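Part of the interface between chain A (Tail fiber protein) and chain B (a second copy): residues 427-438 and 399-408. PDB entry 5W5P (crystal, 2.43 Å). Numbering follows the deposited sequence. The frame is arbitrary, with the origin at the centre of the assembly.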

# COMPACT_ATOMS: atom_id res chain seq x y z
N GLN A 427 15.59 5.95 10.33
CA GLN A 427 15.62 5.84 8.88
C GLN A 427 16.63 4.77 8.48
O GLN A 427 17.74 4.73 9.02
N PHE A 428 16.25 3.91 7.53
CA PHE A 428 17.15 2.89 7.03
C PHE A 428 16.75 2.52 5.61
O PHE A 428 15.62 2.77 5.18
N GLY A 429 17.70 1.93 4.88
CA GLY A 429 17.45 1.48 3.53
C GLY A 429 17.34 2.57 2.48
O GLY A 429 17.01 2.27 1.33
N ASN A 430 17.60 3.82 2.84
CA ASN A 430 17.46 4.93 1.90
C ASN A 430 18.72 5.10 1.07
O ASN A 430 19.84 4.78 1.50
N ALA A 431 18.54 5.63 -0.14
CA ALA A 431 19.63 5.87 -1.07
C ALA A 431 19.81 7.36 -1.29
O ALA A 431 18.84 8.07 -1.58
N PHE A 432 21.04 7.84 -1.16
CA PHE A 432 21.37 9.26 -1.31
C PHE A 432 22.38 9.41 -2.45
O PHE A 432 23.55 9.73 -2.22
N SER A 433 21.91 9.18 -3.67
CA SER A 433 22.79 9.25 -4.82
C SER A 433 23.32 10.67 -5.00
O SER A 433 22.57 11.64 -4.93
N GLY A 434 24.64 10.79 -5.19
CA GLY A 434 25.28 12.08 -5.32
C GLY A 434 25.43 12.86 -4.03
O GLY A 434 26.13 13.89 -4.02
N GLY A 435 24.80 12.43 -2.94
CA GLY A 435 24.95 13.06 -1.65
C GLY A 435 25.47 12.09 -0.62
O GLY A 435 26.26 11.19 -0.94
N ASN A 436 25.04 12.24 0.63
CA ASN A 436 25.44 11.32 1.68
C ASN A 436 24.39 11.35 2.78
O ASN A 436 23.65 12.32 2.93
N ALA A 437 24.33 10.25 3.54
CA ALA A 437 23.39 10.17 4.65
C ALA A 437 23.80 11.08 5.80
O ALA A 437 22.93 11.63 6.50
N ARG A 438 25.10 11.27 6.01
CA ARG A 438 25.58 12.00 7.18
C ARG A 438 25.06 13.44 7.20
O ARG A 438 24.79 13.98 8.27
N ASN B 399 30.26 2.05 3.56
CA ASN B 399 29.22 3.04 3.28
C ASN B 399 28.21 2.48 2.28
O ASN B 399 28.59 1.99 1.21
N LEU B 400 26.92 2.55 2.63
CA LEU B 400 25.84 2.01 1.81
C LEU B 400 24.91 3.11 1.29
O LEU B 400 23.75 2.84 0.98
N ASP B 401 25.41 4.34 1.16
CA ASP B 401 24.55 5.47 0.83
C ASP B 401 23.97 5.34 -0.57
O ASP B 401 22.76 5.54 -0.77
N VAL B 402 24.80 5.02 -1.55
CA VAL B 402 24.36 5.05 -2.94
C VAL B 402 23.52 3.83 -3.27
O VAL B 402 22.42 3.95 -3.81
N LEU B 403 24.02 2.64 -2.94
CA LEU B 403 23.37 1.38 -3.31
C LEU B 403 22.82 0.73 -2.05
O LEU B 403 23.42 -0.18 -1.47
N ALA B 404 21.64 1.19 -1.64
CA ALA B 404 21.01 0.71 -0.41
C ALA B 404 20.48 -0.70 -0.60
O ALA B 404 19.62 -0.92 -1.47
N PRO B 405 20.95 -1.68 0.16
CA PRO B 405 20.44 -3.05 0.03
C PRO B 405 18.98 -3.14 0.42
O PRO B 405 18.48 -2.32 1.21
N PRO B 406 18.26 -4.12 -0.11
CA PRO B 406 16.84 -4.26 0.23
C PRO B 406 16.63 -4.69 1.68
O PRO B 406 17.49 -5.32 2.30
N THR B 407 15.46 -4.35 2.20
CA THR B 407 15.08 -4.71 3.56
C THR B 407 13.80 -5.54 3.53
O THR B 407 13.04 -5.51 2.56
N PHE B 408 13.59 -6.31 4.59
CA PHE B 408 12.45 -7.22 4.71
C PHE B 408 11.79 -7.01 6.06
O PHE B 408 12.45 -7.10 7.10

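The two stretches of the tail fiber protein bury 455 Å² between them, both sides summed, and D401(B) is the most heavily covered residue, with more surface buried by the other stretch than any other residue of either stretch. Its CA-to-CB bond runs sideways to chain A, but chi1 in the m well (-77°) brings the carboxylate nearer, and with chi2 close to 0°, D401(B) OD2 lies beside the backbone of N436(A) and A437(A), and OD1 faces the A437(A) methyl. OD2 accepts a hydrogen bond from the amide of A437(A) (N to OD2 2.9 Å, nearly straight at 164°). The CB of A437(A), which points toward chain B, comes within 3.3 Å of D401(B) OD1, so the carboxylate is packed as well as bonded.

The same residue also binds through its main chain. F432(A) N donates to D401(B) O at 2.9 Å, and this oxygen additionally receives a CA-H...O contact from A431(A) CA at 3.2 Å. D401(B) therefore holds chain A at the start of the type II turn that runs from F432(A) to G435(A), through F432(A), and just beyond it, through A437(A); the turn is closed by the hydrogen bond from G435(A) N to F432(A) O (3.1 Å). Within its own chain, D401(B) is steadied by N399(B), a t rotamer whose OD1 accepts from D401(B) N at 2.9 Å, while N399(B) ND2 makes a weak bond to D401(B) OD2 at 3.4 Å. The asparagine thus supports the aspartate without itself touching the chain A stretch.

Small side chains meet the backbone closely around A404(B). A404(B) points toward chain A, and its CB lies 3.2 Å from G429(A) O and 3.5 Å from N430(A) O, lodged against two successive carbonyls. It also meets A431(A), CB to CB at 4.3 Å, in an apolar contact; the A431(A) methyl is nearer still to the backbone of V402(B), with CB 3.6 Å from its O. The V402(B) side chain, a t rotamer, points away, yet its CG1 grazes S433(A) CA at 4.5 Å.

At the other end, T407(B) points toward chain A with chi1 in the p well (68°). Its CG2 reaches the edge of the F428(A) ring, 3.9 Å from CD1. F428(A) is likewise p (58°), which carries a side chain that starts out sideways nearer to chain B. T407(B) CG2 also lies 4.3 Å from G429(A) CA. A CB on this glycine would fall only about 3.3 Å from T407(B) CG2, a tight fit, and the positive phi of 73° independently favours glycine.

N430(A) turns away from chain B in the m rotamer, and its ND2 donates to Q427(A) OE1 at 3.1 Å, a bond within chain A. Its carbonyl nevertheless faces the contact. Two waters bridge carbonyls that cannot bond to each other directly: water 1 donates to G429(A) O and P405(B) O, its oxygen 2.8 Å from each, and water 2 donates to N430(A) O and L400(B) O, its oxygen 2.6 Å from each.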

# COMPACT_ATOMS: atom_id res chain seq x y z
CB GLN A 427 15.96 7.18 8.22
CG GLN A 427 17.28 7.79 8.67
CD GLN A 427 18.45 7.33 7.82
OE1 GLN A 427 18.29 7.09 6.62
NE2 GLN A 427 19.62 7.20 8.44
CB PHE A 428 17.16 1.64 7.93
CG PHE A 428 15.80 1.01 8.10
CD1 PHE A 428 15.33 0.08 7.19
CD2 PHE A 428 15.01 1.35 9.19
CE1 PHE A 428 14.08 -0.50 7.35
CE2 PHE A 428 13.76 0.77 9.35
CZ PHE A 428 13.29 -0.16 8.43
CB ASN A 430 17.16 6.23 2.65
CG ASN A 430 15.86 6.16 3.43
OD1 ASN A 430 14.77 6.14 2.85
ND2 ASN A 430 15.97 6.12 4.76
CB ALA A 431 19.38 5.17 -2.40
CB PHE A 432 21.92 9.82 0.00
CG PHE A 432 21.08 9.50 1.19
CD1 PHE A 432 20.02 10.32 1.54
CD2 PHE A 432 21.34 8.37 1.96
CE1 PHE A 432 19.23 10.02 2.63
CE2 PHE A 432 20.55 8.07 3.06
CZ PHE A 432 19.50 8.89 3.39
CB SER A 433 22.03 8.78 -6.07
OG SER A 433 22.63 9.24 -7.26
CB ASN A 436 26.81 11.69 2.25
CG ASN A 436 26.85 13.10 2.79
OD1 ASN A 436 26.58 13.34 3.97
ND2 ASN A 436 27.19 14.05 1.92
CB ALA A 437 23.27 8.73 5.14
CB ARG A 438 27.11 11.98 7.23
CG ARG A 438 27.69 12.47 8.53
CD ARG A 438 29.21 12.44 8.51
NE ARG A 438 29.75 11.08 8.46
CZ ARG A 438 29.83 10.28 9.52
NH1 ARG A 438 29.40 10.70 10.70
NH2 ARG A 438 30.33 9.05 9.39
CB ASN B 399 29.85 4.32 2.75
CG ASN B 399 28.85 5.44 2.58
OD1 ASN B 399 28.06 5.44 1.64
ND2 ASN B 399 28.89 6.40 3.49
CB LEU B 400 25.04 0.96 2.58
CG LEU B 400 25.79 -0.04 3.45
CD1 LEU B 400 24.82 -0.81 4.33
CD2 LEU B 400 26.63 -0.99 2.59
CB ASP B 401 25.34 6.78 0.93
CG ASP B 401 25.54 7.24 2.35
OD1 ASP B 401 25.02 6.58 3.28
OD2 ASP B 401 26.21 8.27 2.54
CB VAL B 402 25.57 5.18 -3.87
CG1 VAL B 402 25.11 5.44 -5.30
CG2 VAL B 402 26.49 6.30 -3.39
CB LEU B 403 24.37 0.47 -4.05
CG LEU B 403 24.93 1.04 -5.35
CD1 LEU B 403 26.11 0.22 -5.84
CD2 LEU B 403 23.85 1.12 -6.42
CB ALA B 404 19.88 1.65 -0.01
CB PRO B 405 21.34 -3.85 0.99
CG PRO B 405 22.57 -3.02 1.15
CD PRO B 405 22.09 -1.60 1.09
CB PRO B 406 16.34 -5.34 -0.74
CG PRO B 406 17.36 -5.39 -1.83
CD PRO B 406 18.66 -5.05 -1.18
CB THR B 407 14.89 -3.47 4.46
OG1 THR B 407 13.74 -2.73 4.04
CG2 THR B 407 16.13 -2.57 4.39
CB PHE B 408 12.89 -8.68 4.55
CG PHE B 408 13.34 -9.05 3.16
CD1 PHE B 408 14.61 -8.71 2.71
CD2 PHE B 408 12.49 -9.74 2.31
CE1 PHE B 408 15.03 -9.05 1.44
CE2 PHE B 408 12.90 -10.08 1.03
CZ PHE B 408 14.17 -9.74 0.59
O HOH W 1 16.50 -0.39 0.71
O HOH W 2 21.63 3.09 2.46